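Local coordinates for protein iron transport multicopper oxidase FET3 (Saccharomyces cerevisiae, PDB 1ZPU) that oxidises ferrous to ferric iron at the cell surface with four copper ions, reducing dioxygen to water, to feed high-affinity iron uptake, and also oxidises cuprous ions, at residues A[164-169]-A[263-268]. Sequence-based numbering, arbitrary orientation.
With MAN (alpha-D-mannopyranose), chain H; MAN (alpha-D-mannopyranose), chain B.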
ATOM      1  N   GLU A 164       9.398  -1.354  15.849  1.00 69.40           N
ATOM      2  CA  GLU A 164       8.377  -0.447  15.353  1.00 69.77           C
ATOM      3  C   GLU A 164       7.463  -0.026  16.489  1.00 69.41           C
ATOM      4  O   GLU A 164       7.088  -0.874  17.306  1.00 69.74           O
ATOM      5  CB  GLU A 164       7.563  -1.215  14.315  1.00 70.10           C
ATOM      6  CG  GLU A 164       7.644  -2.718  14.594  1.00 71.97           C
ATOM      7  CD  GLU A 164       8.072  -3.457  13.373  1.00 74.10           C
ATOM      8  OE1 GLU A 164       7.835  -4.692  13.259  1.00 75.97           O
ATOM      9  OE2 GLU A 164       8.631  -2.768  12.501  1.00 75.33           O
ATOM     10  N   PRO A 165       7.081   1.270  16.540  1.00 69.17           N
ATOM     11  CA  PRO A 165       6.211   1.794  17.600  1.00 68.99           C
ATOM     12  C   PRO A 165       4.848   1.120  17.642  1.00 68.93           C
ATOM     13  O   PRO A 165       4.247   0.872  16.617  1.00 68.87           O
ATOM     14  CB  PRO A 165       6.048   3.271  17.240  1.00 68.78           C
ATOM     15  CG  PRO A 165       6.481   3.389  15.863  1.00 69.27           C
ATOM     16  CD  PRO A 165       7.467   2.319  15.584  1.00 69.04           C
ATOM     17  N   ILE A 166       4.372   0.853  18.846  1.00 69.24           N
ATOM     18  CA  ILE A 166       3.147   0.103  19.064  1.00 69.27           C
ATOM     19  C   ILE A 166       1.932   1.021  19.118  1.00 69.13           C
ATOM     20  O   ILE A 166       1.935   1.993  19.874  1.00 68.87           O
ATOM     21  CB  ILE A 166       3.299  -0.742  20.336  1.00 69.36           C
ATOM     22  CG1 ILE A 166       4.367  -1.806  20.080  1.00 69.51           C
ATOM     23  CG2 ILE A 166       1.989  -1.404  20.727  1.00 69.43           C
ATOM     24  CD1 ILE A 166       5.245  -2.049  21.243  1.00 71.06           C
ATOM     25  N   PRO A 167       0.896   0.718  18.303  1.00 69.07           N
ATOM     26  CA  PRO A 167      -0.326   1.529  18.200  1.00 69.03           C
ATOM     27  C   PRO A 167      -1.202   1.381  19.440  1.00 69.01           C
ATOM     28  O   PRO A 167      -0.971   0.485  20.242  1.00 69.30           O
ATOM     29  CB  PRO A 167      -1.034   0.946  16.981  1.00 69.03           C
ATOM     30  CG  PRO A 167      -0.482  -0.383  16.781  1.00 68.94           C
ATOM     31  CD  PRO A 167       0.857  -0.469  17.434  1.00 68.95           C
ATOM     32  N   GLN A 168      -2.197   2.248  19.603  1.00 68.78           N
ATOM     33  CA  GLN A 168      -2.972   2.255  20.828  1.00 68.46           C
ATOM     34  C   GLN A 168      -4.301   1.551  20.709  1.00 68.80           C
ATOM     35  O   GLN A 168      -4.837   1.096  21.714  1.00 68.83           O
ATOM     36  CB  GLN A 168      -3.148   3.677  21.345  1.00 68.32           C
ATOM     37  CG  GLN A 168      -1.958   4.176  22.182  1.00 67.69           C
ATOM     38  CD  GLN A 168      -0.652   4.194  21.391  1.00 66.80           C
ATOM     39  OE1 GLN A 168      -0.398   5.106  20.608  1.00 66.35           O
ATOM     40  NE2 GLN A 168       0.166   3.171  21.583  1.00 66.22           N
ATOM     41  N   ASN A 169      -4.822   1.452  19.486  1.00 68.80           N
ATOM     42  CA  ASN A 169      -6.111   0.824  19.225  1.00 68.78           C
ATOM     43  C   ASN A 169      -6.331   0.500  17.764  1.00 68.97           C
ATOM     44  O   ASN A 169      -5.726   1.111  16.885  1.00 69.04           O
ATOM     45  CB  ASN A 169      -7.258   1.744  19.665  1.00 68.49           C
ATOM     46  CG  ASN A 169      -7.741   1.444  21.064  1.00 69.27           C
ATOM     47  OD1 ASN A 169      -8.063   0.285  21.412  1.00 69.92           O
ATOM     48  ND2 ASN A 169      -7.794   2.480  21.888  1.00 69.33           N
ATOM     49  N   VAL A 263       6.433  -5.834  21.362  1.00 69.59           N
ATOM     50  CA  VAL A 263       5.951  -6.292  22.663  1.00 69.38           C
ATOM     51  C   VAL A 263       4.452  -6.008  22.718  1.00 69.20           C
ATOM     52  O   VAL A 263       3.959  -5.140  22.019  1.00 69.18           O
ATOM     53  CB  VAL A 263       6.683  -5.577  23.868  1.00 69.41           C
ATOM     54  CG1 VAL A 263       8.190  -5.852  23.846  1.00 69.98           C
ATOM     55  CG2 VAL A 263       6.432  -4.079  23.882  1.00 69.01           C
ATOM     56  N   ILE A 264       3.720  -6.742  23.539  1.00 69.09           N
ATOM     57  CA  ILE A 264       2.300  -6.469  23.699  1.00 68.93           C
ATOM     58  C   ILE A 264       2.083  -5.761  25.038  1.00 69.06           C
ATOM     59  O   ILE A 264       2.234  -6.387  26.092  1.00 69.20           O
ATOM     60  CB  ILE A 264       1.452  -7.760  23.631  1.00 68.63           C
ATOM     61  CG1 ILE A 264       1.641  -8.441  22.272  1.00 68.16           C
ATOM     62  CG2 ILE A 264      -0.011  -7.434  23.897  1.00 68.16           C
ATOM     63  CD1 ILE A 264       1.064  -9.831  22.179  1.00 67.53           C
ATOM     64  N   PRO A 265       1.757  -4.450  25.009  1.00 68.98           N
ATOM     65  CA  PRO A 265       1.450  -3.756  26.268  1.00 68.85           C
ATOM     66  C   PRO A 265       0.213  -4.372  26.891  1.00 69.08           C
ATOM     67  O   PRO A 265      -0.737  -4.708  26.181  1.00 69.42           O
ATOM     68  CB  PRO A 265       1.177  -2.320  25.840  1.00 68.42           C
ATOM     69  CG  PRO A 265       0.937  -2.377  24.376  1.00 69.09           C
ATOM     70  CD  PRO A 265       1.661  -3.565  23.838  1.00 68.91           C
ATOM     71  N   SER A 266       0.231  -4.538  28.207  1.00 69.30           N
ATOM     72  CA  SER A 266      -0.778  -5.336  28.908  1.00 69.45           C
ATOM     73  C   SER A 266      -2.200  -4.749  28.865  1.00 69.48           C
ATOM     74  O   SER A 266      -3.172  -5.455  29.150  1.00 69.56           O
ATOM     75  CB  SER A 266      -0.343  -5.534  30.348  1.00 69.29           C
ATOM     76  OG  SER A 266      -0.001  -4.279  30.898  1.00 69.95           O
ATOM     77  N   ASP A 267      -2.323  -3.472  28.508  1.00 69.44           N
ATOM     78  CA  ASP A 267      -3.635  -2.822  28.477  1.00 69.49           C
ATOM     79  C   ASP A 267      -4.188  -2.662  27.066  1.00 69.53           C
ATOM     80  O   ASP A 267      -5.349  -2.261  26.895  1.00 69.67           O
ATOM     81  CB  ASP A 267      -3.611  -1.467  29.175  1.00 69.40           C
ATOM     82  CG  ASP A 267      -2.796  -0.436  28.422  1.00 70.52           C
ATOM     83  OD1 ASP A 267      -3.237   0.734  28.390  1.00 72.18           O
ATOM     84  OD2 ASP A 267      -1.720  -0.780  27.865  1.00 71.48           O
ATOM     85  N   LEU A 268      -3.369  -2.984  26.063  1.00 69.36           N
ATOM     86  CA  LEU A 268      -3.785  -2.864  24.659  1.00 69.18           C
ATOM     87  C   LEU A 268      -4.909  -3.826  24.310  1.00 69.31           C
ATOM     88  O   LEU A 268      -4.741  -5.046  24.384  1.00 69.17           O
ATOM     89  CB  LEU A 268      -2.616  -3.092  23.692  1.00 69.24           C
ATOM     90  CG  LEU A 268      -2.946  -3.168  22.198  1.00 68.70           C
ATOM     91  CD1 LEU A 268      -3.671  -1.921  21.725  1.00 67.73           C
ATOM     92  CD2 LEU A 268      -1.689  -3.387  21.383  1.00 68.75           C
TER
HETATM   93  C1  MAN H   5      -7.384   1.836  26.824  1.00 72.21           C
HETATM   94  C2  MAN H   5      -7.662   0.821  25.721  1.00 70.68           C
HETATM   95  C3  MAN H   5      -6.374   0.364  25.050  1.00 71.97           C
HETATM   96  C4  MAN H   5      -5.534   1.570  24.656  1.00 72.60           C
HETATM   97  C5  MAN H   5      -5.274   2.451  25.858  1.00 72.41           C
HETATM   98  C6  MAN H   5      -4.502   3.683  25.426  1.00 72.66           C
HETATM   99  O2  MAN H   5      -8.460   1.424  24.741  1.00 67.50           O
HETATM  100  O3  MAN H   5      -6.670  -0.379  23.887  1.00 72.45           O
HETATM  101  O4  MAN H   5      -4.312   1.147  24.118  1.00 73.79           O
HETATM  102  O5  MAN H   5      -6.516   2.864  26.382  1.00 72.85           O
HETATM  103  O6  MAN H   5      -4.416   4.540  26.541  1.00 75.35           O
HETATM  104  C1  MAN B   4      -6.411   3.531  30.938  1.00 78.46           C
HETATM  105  C2  MAN B   4      -6.061   2.834  29.631  1.00 77.25           C
HETATM  106  C3  MAN B   4      -7.232   1.994  29.132  1.00 76.74           C
HETATM  107  C4  MAN B   4      -7.746   1.072  30.227  1.00 77.53           C
HETATM  108  C5  MAN B   4      -8.029   1.841  31.518  1.00 77.52           C
HETATM  109  C6  MAN B   4      -8.454   0.918  32.653  1.00 77.21           C
HETATM  110  O2  MAN B   4      -4.973   1.990  29.871  1.00 78.10           O
HETATM  111  O3  MAN B   4      -6.885   1.208  28.013  1.00 74.93           O
HETATM  112  O4  MAN B   4      -8.939   0.504  29.749  1.00 79.97           O
HETATM  113  O5  MAN B   4      -6.893   2.594  31.901  1.00 77.77           O
HETATM  114  O6  MAN B   4      -7.778  -0.319  32.582  1.00 78.10           O
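I166 lies over the loop residues V263, P265 and L268 in the second plastocyanin-like (cupredoxin) domain of this multicopper oxidase. The loop 263-268 joins strands 250-256 and 271-277 and carries a type I beta turn from P265 to L268. I166 and V263 cross at about a right angle, with CD1 of I166 3.5 Å from CG2 of V263. The other branch of I166, CG2, stands anti to the backbone N (chi1 of -67° sets CG1 beside that N). It meets the P265 ring at CD, 3.8 Å away, and the two side chains run past each other in opposite directions. With CG anti to its own backbone N (chi1 173°), L268 rests CD1 against the carbonyl O of Q168; F256 of strand 250-256 also touches this leucine. Q168 turns back on its own segment, and its NE2 donates to I166 O at 2.7 Å. Q168 and N169 face W142 in a classic beta bulge, where strand 169-172 begins.

Mannoses of an N-linked glycan on the protein itself lie beside both segments. N169 ND2 donates to O2 of the chain H mannose at 3.1 Å, with an N-H...O angle of 160°. The O3 hydroxyl of that sugar lies within reach of both N169 OD1 and Q168 O. An alanine at N169 would probably leave mannose O2 without this amide donor and the sugar more mobile. D267 OD1 accepts from O2 of the chain B mannose at 2.6 Å.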